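Local structure of pyruvate formate-lyase 2 (Archaeoglobus fulgidus, 2F3O) at residues N368-R372 / N420-C426; N394-F400 / M721-I727; A404-L408 / E428-F432. The protein probably acts as a lyase of the glycyl radical family that includes pyruvate formate-lyase and glycerol dehydratase, although its own substrate is not established. All coordinates share one frame; numbering follows the deposited sequence.

Contact 1. Residues N368-R372 / N420-C426; sequences NVHVR and NYTTDGC
The guanidinium of R372 lies flat on the ring of Y421, the two planes 12° apart. Their side chains run antiparallel and overlap along their length, which puts R372 CD over the ring, 3.8 Å from the Y421 centroid, and R372 CZ above Y421 CE2. A bend at chi3 (49°) turns the arginine's end toward the other strand, where R372 NH1 donates to Y421 O at 2.8 Å. Face and edge of one group are both used: the face for the ring, the edge for the carbonyl. D401 ties the pair from outside, through a salt bridge to R372 NE and a hydrogen bond with Y421 OH.

Strand 368-373 is probably one of the barrel strands known from glycyl radical enzymes, and N368, H370 and R372 point from it toward 420-426, while V369 and V371 turn away. The facing segment runs into the GCVE sequence, consistent with the Cys loop of this family, and a glycerol, probably from the crystallisation liquor, lies close to G425. The positive phi of G425 suits glycine.

H370 presents its ring edge-on: ND1 shares a hydrogen bond with T423 OG1 at 2.6 Å, and CE1 faces G425 O. N368 O sits over the ring's centre, 3.7 Å above its plane. T423 OG1, turned to H370 by lying between backbone N and carbonyl carbon (chi1 66°), also bonds T336 OG1, bridging two strands. N368 ND2 makes a weak bond to G425 O (2.9 Å) and a hydrogen bond to O of G752, the predicted radical glycine, while R749 NH1 meets N368 OD1.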
loop_
_atom_site.group_PDB
_atom_site.type_symbol
_atom_site.label_atom_id
_atom_site.label_comp_id
_atom_site.label_asym_id
_atom_site.label_seq_id
_atom_site.Cartn_x
_atom_site.Cartn_y
_atom_site.Cartn_z
ATOM N N ASN A 368 10.143 36.550 16.882
ATOM C CA ASN A 368 8.753 36.680 17.208
ATOM C C ASN A 368 8.534 35.799 18.393
ATOM O O ASN A 368 8.478 34.593 18.244
ATOM C CB ASN A 368 7.869 36.231 16.057
ATOM C CG ASN A 368 6.512 36.877 16.111
ATOM O OD1 ASN A 368 6.116 37.408 17.140
ATOM N ND2 ASN A 368 5.796 36.849 15.002
ATOM N N VAL A 369 8.434 36.379 19.579
ATOM C CA VAL A 369 8.286 35.531 20.763
ATOM C C VAL A 369 6.847 35.145 21.129
ATOM O O VAL A 369 5.962 35.990 21.310
ATOM C CB VAL A 369 9.196 35.967 21.920
ATOM C CG1 VAL A 369 9.867 37.271 21.566
ATOM C CG2 VAL A 369 8.474 35.979 23.248
ATOM N N HIS A 370 6.639 33.838 21.217
ATOM C CA HIS A 370 5.322 33.277 21.372
ATOM C C HIS A 370 5.215 32.553 22.677
ATOM O O HIS A 370 5.980 31.635 22.953
ATOM C CB HIS A 370 5.064 32.305 20.251
ATOM C CG HIS A 370 4.983 32.948 18.908
ATOM N ND1 HIS A 370 5.153 32.247 17.738
ATOM C CD2 HIS A 370 4.743 34.228 18.546
ATOM C CE1 HIS A 370 5.010 33.061 16.711
ATOM N NE2 HIS A 370 4.767 34.272 17.175
ATOM N N VAL A 371 4.269 32.978 23.501
ATOM C CA VAL A 371 4.158 32.438 24.846
ATOM C C VAL A 371 2.897 31.602 24.960
ATOM O O VAL A 371 1.790 32.111 24.819
ATOM C CB VAL A 371 4.139 33.546 25.922
ATOM C CG1 VAL A 371 4.398 32.955 27.283
ATOM C CG2 VAL A 371 5.171 34.609 25.627
ATOM N N ARG A 372 3.084 30.309 25.195
ATOM C CA ARG A 372 1.984 29.412 25.492
ATOM C C ARG A 372 1.589 29.530 26.970
ATOM O O ARG A 372 2.424 29.394 27.880
ATOM C CB ARG A 372 2.374 27.966 25.174
ATOM C CG ARG A 372 2.367 27.574 23.706
ATOM C CD ARG A 372 2.767 26.095 23.531
ATOM N NE ARG A 372 2.023 25.211 24.426
ATOM C CZ ARG A 372 2.097 23.883 24.420
ATOM N NH1 ARG A 372 2.865 23.272 23.534
ATOM N NH2 ARG A 372 1.382 23.164 25.282
ATOM N N ASN A 420 2.179 18.825 22.798
ATOM C CA ASN A 420 3.538 19.316 22.600
ATOM C C ASN A 420 3.663 20.209 21.354
ATOM O O ASN A 420 4.604 20.080 20.572
ATOM C CB ASN A 420 4.486 18.106 22.503
ATOM C CG ASN A 420 5.958 18.482 22.556
ATOM O OD1 ASN A 420 6.450 18.994 23.569
ATOM N ND2 ASN A 420 6.680 18.199 21.462
ATOM N N TYR A 421 2.712 21.109 21.147
ATOM C CA TYR A 421 2.736 21.837 19.904
ATOM C C TYR A 421 3.718 22.976 19.981
ATOM O O TYR A 421 4.143 23.372 21.059
ATOM C CB TYR A 421 1.363 22.342 19.493
ATOM C CG TYR A 421 0.835 23.530 20.272
ATOM C CD1 TYR A 421 0.964 24.840 19.796
ATOM C CD2 TYR A 421 0.178 23.345 21.482
ATOM C CE1 TYR A 421 0.461 25.913 20.516
ATOM C CE2 TYR A 421 -0.329 24.411 22.207
ATOM C CZ TYR A 421 -0.183 25.681 21.726
ATOM O OH TYR A 421 -0.710 26.704 22.469
ATOM N N THR A 422 4.069 23.492 18.812
ATOM C CA THR A 422 4.899 24.657 18.695
ATOM C C THR A 422 4.189 25.693 17.844
ATOM O O THR A 422 3.158 25.436 17.231
ATOM C CB THR A 422 6.218 24.323 18.016
ATOM O OG1 THR A 422 7.071 25.483 18.020
ATOM C CG2 THR A 422 5.961 23.855 16.584
ATOM N N THR A 423 4.751 26.886 17.824
ATOM C CA THR A 423 4.251 27.906 16.965
ATOM C C THR A 423 5.351 28.260 15.952
ATOM O O THR A 423 6.515 27.930 16.154
ATOM C CB THR A 423 3.832 29.130 17.801
ATOM O OG1 THR A 423 4.996 29.699 18.387
ATOM C CG2 THR A 423 2.892 28.737 18.952
ATOM N N ASP A 424 4.972 28.891 14.852
ATOM C CA ASP A 424 5.936 29.473 13.919
ATOM C C ASP A 424 5.289 30.672 13.202
ATOM O O ASP A 424 4.046 30.770 13.113
ATOM C CB ASP A 424 6.423 28.449 12.886
ATOM C CG ASP A 424 5.283 27.890 12.024
ATOM O OD1 ASP A 424 4.598 26.952 12.491
ATOM O OD2 ASP A 424 5.090 28.373 10.882
ATOM N N GLY A 425 6.131 31.566 12.690
ATOM C CA GLY A 425 5.647 32.748 11.990
ATOM C C GLY A 425 4.974 33.781 12.874
ATOM O O GLY A 425 5.540 34.200 13.872
ATOM N N CYS A 426 3.767 34.194 12.504
ATOM C CA CYS A 426 2.960 35.033 13.363
ATOM C C CYS A 426 2.217 34.258 14.440
ATOM O O CYS A 426 2.507 34.380 15.642
ATOM C CB CYS A 426 1.903 35.726 12.546
ATOM S SG CYS A 426 2.541 36.541 11.149
#

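Contact 2. Residues N394-F400 / M721-I727; sequences NNLALFF and MHVQFNI
The ring of F399 has H722 CD2 over one face, offset toward the rim, with F399 CZ 3.8 Å from that atom; the side chains run alongside each other, with the ring planes 59° apart. At the edge of the H722 imidazole sits A397 CB, while Q724 N lies above the rim of one face and H722 ND1 bonds L691 N. The F400 ring works by its edge: V723 CG1 approaches F400 CE1 in plane at 3.7 Å, and the M721 carbonyl lies near the same rim. F725 likewise receives L398 CD1 at its edge.

Between these groups the backbones pair antiparallel. L398 and V723 form a hydrogen-bonded pair, L398 N reaching V723 O at 2.8 Å and V723 N returning to L398 O at 3.0 Å; F399 and H722 form the next, non-hydrogen-bonded pair. F400 N then donates to M721 O, just before helix 401-410 begins. Strand 722-728 runs antiparallel to 396-400 and parallel to 692-696 in this mixed sheet, consistent with the place where the two oppositely running halves of the ten-stranded barrel of this family meet. The branched and aliphatic L398 and V723 point the same way, and helices 379-390 and 704-717 cover L398 with L385 and I712.

At the far end the N394 amide replaces a regular backbone partner. Its OD1 accepts I727 N at 3.0 Å in a nearly straight bond (168°), and its ND2 donates to I727 O at 3.2 Å from above the carbonyl plane. With the amide gone, as in an alanine here, I727 N and O would probably lose these mates, and L747 O its bond from ND2. N726, whose OD1 accepts R749 N, crosses the N394 amide with planes 65° apart.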
loop_
_atom_site.group_PDB
_atom_site.type_symbol
_atom_site.label_atom_id
_atom_site.label_comp_id
_atom_site.label_asym_id
_atom_site.label_seq_id
_atom_site.Cartn_x
_atom_site.Cartn_y
_atom_site.Cartn_z
ATOM N N ASN A 394 5.479 45.362 23.742
ATOM C CA ASN A 394 4.874 45.242 22.424
ATOM C C ASN A 394 5.551 44.242 21.498
ATOM O O ASN A 394 5.721 44.512 20.307
ATOM C CB ASN A 394 4.817 46.619 21.750
ATOM C CG ASN A 394 3.812 47.547 22.404
ATOM O OD1 ASN A 394 3.158 47.180 23.392
ATOM N ND2 ASN A 394 3.676 48.756 21.853
ATOM N N ASN A 395 5.945 43.100 22.054
ATOM C CA ASN A 395 6.726 42.105 21.324
ATOM C C ASN A 395 6.453 40.664 21.767
ATOM O O ASN A 395 7.296 39.773 21.596
ATOM C CB ASN A 395 8.224 42.441 21.363
ATOM C CG ASN A 395 8.844 42.383 22.780
ATOM O OD1 ASN A 395 10.059 42.463 22.917
ATOM N ND2 ASN A 395 8.033 42.251 23.812
ATOM N N LEU A 396 5.275 40.465 22.355
ATOM C CA LEU A 396 4.828 39.172 22.863
ATOM C C LEU A 396 3.570 38.754 22.144
ATOM O O LEU A 396 2.806 39.597 21.695
ATOM C CB LEU A 396 4.492 39.280 24.348
ATOM C CG LEU A 396 5.423 38.663 25.386
ATOM C CD1 LEU A 396 6.849 38.844 24.979
ATOM C CD2 LEU A 396 5.180 39.274 26.758
ATOM N N ALA A 397 3.345 37.452 22.028
ATOM C CA ALA A 397 2.038 36.965 21.610
ATOM C C ALA A 397 1.643 35.860 22.550
ATOM O O ALA A 397 2.488 35.073 22.980
ATOM C CB ALA A 397 2.069 36.463 20.215
ATOM N N LEU A 398 0.359 35.802 22.873
ATOM C CA LEU A 398 -0.130 34.831 23.837
ATOM C C LEU A 398 -0.958 33.757 23.159
ATOM O O LEU A 398 -1.866 34.056 22.395
ATOM C CB LEU A 398 -0.937 35.542 24.926
ATOM C CG LEU A 398 -0.079 36.471 25.791
ATOM C CD1 LEU A 398 -0.945 37.247 26.736
ATOM C CD2 LEU A 398 0.966 35.672 26.561
ATOM N N PHE A 399 -0.630 32.504 23.437
ATOM C CA PHE A 399 -1.297 31.372 22.807
ATOM C C PHE A 399 -1.952 30.508 23.875
ATOM O O PHE A 399 -1.302 30.074 24.832
ATOM C CB PHE A 399 -0.287 30.548 22.015
ATOM C CG PHE A 399 0.207 31.223 20.762
ATOM C CD1 PHE A 399 1.199 32.181 20.813
ATOM C CD2 PHE A 399 -0.315 30.881 19.531
ATOM C CE1 PHE A 399 1.629 32.794 19.661
ATOM C CE2 PHE A 399 0.129 31.484 18.381
ATOM C CZ PHE A 399 1.102 32.437 18.444
ATOM N N PHE A 400 -3.245 30.253 23.718
ATOM C CA PHE A 400 -4.005 29.562 24.755
ATOM C C PHE A 400 -4.133 28.081 24.444
ATOM O O PHE A 400 -4.761 27.714 23.454
ATOM C CB PHE A 400 -5.354 30.260 24.961
ATOM C CG PHE A 400 -5.210 31.700 25.409
ATOM C CD1 PHE A 400 -5.253 32.743 24.494
ATOM C CD2 PHE A 400 -4.960 32.007 26.744
ATOM C CE1 PHE A 400 -5.076 34.058 24.900
ATOM C CE2 PHE A 400 -4.788 33.333 27.152
ATOM C CZ PHE A 400 -4.845 34.354 26.227
ATOM N N MET A 721 -7.980 31.788 20.989
ATOM C CA MET A 721 -6.779 31.024 20.652
ATOM C C MET A 721 -5.540 31.858 20.897
ATOM O O MET A 721 -4.585 31.418 21.536
ATOM C CB MET A 721 -6.799 30.554 19.194
ATOM C CG MET A 721 -5.612 29.658 18.825
ATOM S SD MET A 721 -5.748 28.845 17.215
ATOM C CE MET A 721 -7.054 27.674 17.517
ATOM N N HIS A 722 -5.565 33.078 20.390
ATOM C CA HIS A 722 -4.392 33.915 20.441
ATOM C C HIS A 722 -4.786 35.350 20.757
ATOM O O HIS A 722 -5.816 35.817 20.302
ATOM C CB HIS A 722 -3.633 33.770 19.118
ATOM C CG HIS A 722 -2.814 34.959 18.719
ATOM N ND1 HIS A 722 -3.349 36.045 18.062
ATOM C CD2 HIS A 722 -1.486 35.201 18.823
ATOM C CE1 HIS A 722 -2.395 36.925 17.813
ATOM N NE2 HIS A 722 -1.254 36.436 18.263
ATOM N N VAL A 723 -3.986 36.031 21.570
ATOM C CA VAL A 723 -4.175 37.451 21.794
ATOM C C VAL A 723 -2.811 38.111 21.824
ATOM O O VAL A 723 -1.830 37.496 22.249
ATOM C CB VAL A 723 -4.985 37.737 23.098
ATOM C CG1 VAL A 723 -4.149 37.554 24.368
ATOM C CG2 VAL A 723 -5.598 39.127 23.060
ATOM N N GLN A 724 -2.732 39.341 21.329
ATOM C CA GLN A 724 -1.524 40.135 21.476
ATOM C C GLN A 724 -1.878 41.587 21.739
ATOM O O GLN A 724 -2.900 42.100 21.270
ATOM C CB GLN A 724 -0.638 40.020 20.242
ATOM C CG GLN A 724 -1.300 40.510 18.992
ATOM C CD GLN A 724 -0.380 40.495 17.824
ATOM O OE1 GLN A 724 0.673 39.853 17.846
ATOM N NE2 GLN A 724 -0.763 41.206 16.776
ATOM N N PHE A 725 -1.014 42.256 22.491
ATOM C CA PHE A 725 -1.302 43.601 22.947
ATOM C C PHE A 725 -0.359 44.680 22.460
ATOM O O PHE A 725 0.832 44.465 22.273
ATOM C CB PHE A 725 -1.268 43.626 24.454
ATOM C CG PHE A 725 -2.371 42.851 25.103
ATOM C CD1 PHE A 725 -2.095 41.665 25.780
ATOM C CD2 PHE A 725 -3.684 43.319 25.058
ATOM C CE1 PHE A 725 -3.107 40.956 26.400
ATOM C CE2 PHE A 725 -4.706 42.616 25.664
ATOM C CZ PHE A 725 -4.420 41.433 26.344
ATOM N N ASN A 726 -0.918 45.867 22.291
ATOM C CA ASN A 726 -0.145 47.065 22.018
ATOM C C ASN A 726 -0.433 48.142 23.044
ATOM O O ASN A 726 -1.592 48.470 23.303
ATOM C CB ASN A 726 -0.491 47.609 20.641
ATOM C CG ASN A 726 0.430 47.100 19.579
ATOM O OD1 ASN A 726 1.598 46.791 19.845
ATOM N ND2 ASN A 726 -0.080 47.008 18.361
ATOM N N ILE A 727 0.627 48.687 23.627
ATOM C CA ILE A 727 0.499 49.860 24.483
ATOM C C ILE A 727 1.111 51.036 23.727
ATOM O O ILE A 727 2.320 51.120 23.528
ATOM C CB ILE A 727 1.157 49.657 25.850
ATOM C CG1 ILE A 727 0.607 48.400 26.532
ATOM C CG2 ILE A 727 0.921 50.844 26.719
ATOM C CD1 ILE A 727 -0.887 48.347 26.658
#

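Contact 3. Residues A404-L408 / E428-F432; sequences AVKAL and EIAPF
Helix 404-408 passes strand 428-431 with their axes 9.3 Å apart at closest and their directions 62° apart, a gap that side chains bridge. I429 does most of the bridging. With CG1 between the backbone N and carbonyl carbon (chi1 54°) and the branch extended beyond it, CD1 is carried to the helix, 3.6 Å from A404 O and 4.0 Å from A404 CB. The small alanines suit this side of the helix: A404 and A407 let the isoleucine tip come near the backbone.

L408, one turn further on, flanks the same methyl, with CG 3.9 Å from I429 CD1. Its CD2 branch crosses obliquely to P431, 4.0 Å from CD of that ring. A404 O is also the acceptor of L408 N in the helix, so the polar group beside I429 CD1 has its partner. The ring of Y421 joins the cluster, touching A404, L408 and I429.

A430 turns its methyl away, toward S435 and T437, and its backbone bonds T422. Strands 421-424 and 428-431 thereby form a small β-hairpin, packed on helix 401-410 through I429 and holding C426 in its turn.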
loop_
_atom_site.group_PDB
_atom_site.type_symbol
_atom_site.label_atom_id
_atom_site.label_comp_id
_atom_site.label_asym_id
_atom_site.label_seq_id
_atom_site.Cartn_x
_atom_site.Cartn_y
_atom_site.Cartn_z
ATOM N N ALA A 404 -5.935 25.670 21.229
ATOM C CA ALA A 404 -4.934 25.279 20.253
ATOM C C ALA A 404 -4.832 23.765 20.103
ATOM O O ALA A 404 -4.728 23.274 18.989
ATOM C CB ALA A 404 -3.586 25.875 20.616
ATOM N N VAL A 405 -4.868 23.028 21.214
ATOM C CA VAL A 405 -4.779 21.572 21.138
ATOM C C VAL A 405 -6.095 20.949 20.680
ATOM O O VAL A 405 -6.119 19.809 20.206
ATOM C CB VAL A 405 -4.281 20.886 22.457
ATOM C CG1 VAL A 405 -3.035 21.561 22.984
ATOM C CG2 VAL A 405 -5.342 20.867 23.510
ATOM N N LYS A 406 -7.183 21.703 20.814
ATOM C CA LYS A 406 -8.502 21.255 20.372
ATOM C C LYS A 406 -8.548 21.365 18.847
ATOM O O LYS A 406 -9.120 20.505 18.174
ATOM C CB LYS A 406 -9.588 22.104 21.039
ATOM C CG LYS A 406 -11.007 21.629 20.877
ATOM C CD LYS A 406 -11.922 22.329 21.890
ATOM C CE LYS A 406 -11.288 22.319 23.297
ATOM N NZ LYS A 406 -12.236 22.532 24.466
ATOM N N ALA A 407 -7.900 22.409 18.320
ATOM C CA ALA A 407 -7.826 22.659 16.893
ATOM C C ALA A 407 -7.008 21.585 16.241
ATOM O O ALA A 407 -7.368 21.086 15.179
ATOM C CB ALA A 407 -7.198 23.992 16.624
ATOM N N LEU A 408 -5.910 21.219 16.896
ATOM C CA LEU A 408 -5.002 20.227 16.351
ATOM C C LEU A 408 -5.611 18.834 16.410
ATOM O O LEU A 408 -5.531 18.094 15.449
ATOM C CB LEU A 408 -3.633 20.296 17.023
ATOM C CG LEU A 408 -2.848 21.574 16.704
ATOM C CD1 LEU A 408 -1.750 21.751 17.691
ATOM C CD2 LEU A 408 -2.300 21.632 15.285
ATOM N N GLU A 428 0.672 30.882 13.641
ATOM C CA GLU A 428 0.495 29.500 13.182
ATOM C C GLU A 428 0.958 28.431 14.169
ATOM O O GLU A 428 2.031 28.544 14.765
ATOM C CB GLU A 428 1.211 29.311 11.863
ATOM C CG GLU A 428 0.865 30.385 10.858
ATOM C CD GLU A 428 1.943 31.443 10.737
ATOM O OE1 GLU A 428 2.951 31.196 10.051
ATOM O OE2 GLU A 428 1.792 32.524 11.336
ATOM N N ILE A 429 0.128 27.403 14.339
ATOM C CA ILE A 429 0.409 26.318 15.272
ATOM C C ILE A 429 0.557 24.991 14.532
ATOM O O ILE A 429 0.001 24.801 13.438
ATOM C CB ILE A 429 -0.669 26.198 16.350
ATOM C CG1 ILE A 429 -2.052 26.067 15.721
ATOM C CG2 ILE A 429 -0.640 27.402 17.263
ATOM C CD1 ILE A 429 -3.062 25.514 16.683
ATOM N N ALA A 430 1.313 24.079 15.141
ATOM C CA ALA A 430 1.775 22.862 14.466
ATOM C C ALA A 430 2.363 21.921 15.488
ATOM O O ALA A 430 2.927 22.371 16.467
ATOM C CB ALA A 430 2.838 23.201 13.392
ATOM N N PRO A 431 2.200 20.605 15.280
ATOM C CA PRO A 431 2.985 19.605 16.026
ATOM C C PRO A 431 4.477 19.897 15.901
ATOM O O PRO A 431 4.945 20.175 14.809
ATOM C CB PRO A 431 2.634 18.280 15.335
ATOM C CG PRO A 431 1.855 18.663 14.105
ATOM C CD PRO A 431 1.227 19.973 14.373
ATOM N N PHE A 432 5.201 19.862 17.015
ATOM C CA PHE A 432 6.596 20.244 17.013
ATOM C C PHE A 432 7.508 19.170 16.477
ATOM O O PHE A 432 7.656 18.096 17.054
ATOM C CB PHE A 432 7.033 20.679 18.413
ATOM C CG PHE A 432 8.466 21.154 18.511
ATOM C CD1 PHE A 432 9.016 21.998 17.563
ATOM C CD2 PHE A 432 9.249 20.785 19.595
ATOM C CE1 PHE A 432 10.336 22.423 17.672
ATOM C CE2 PHE A 432 10.567 21.209 19.714
ATOM C CZ PHE A 432 11.111 22.031 18.755
#

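In the fold
All three contacts are buried, none at the surface, and they grade from polar to apolar. Contact 1 depends on side-chain polarity beside what are probably the Cys and Gly loops; contact 2 is mainly backbone pairing, with the N394 amide and aromatic packing added; contact 3 is apolar, a helix against a hairpin. Contacts 1 and 2 share one sheet, since V371 N and O probably bond A397 O and F399 N, with the H370 and F399 rings touching. Contacts 1 and 3 share the hairpin through T422 N and A430 O. Contacts 2 and 3, whose centres lie about 17 Å apart, meet at M721 and A407, while strand 396-400 runs on into helix 401-410.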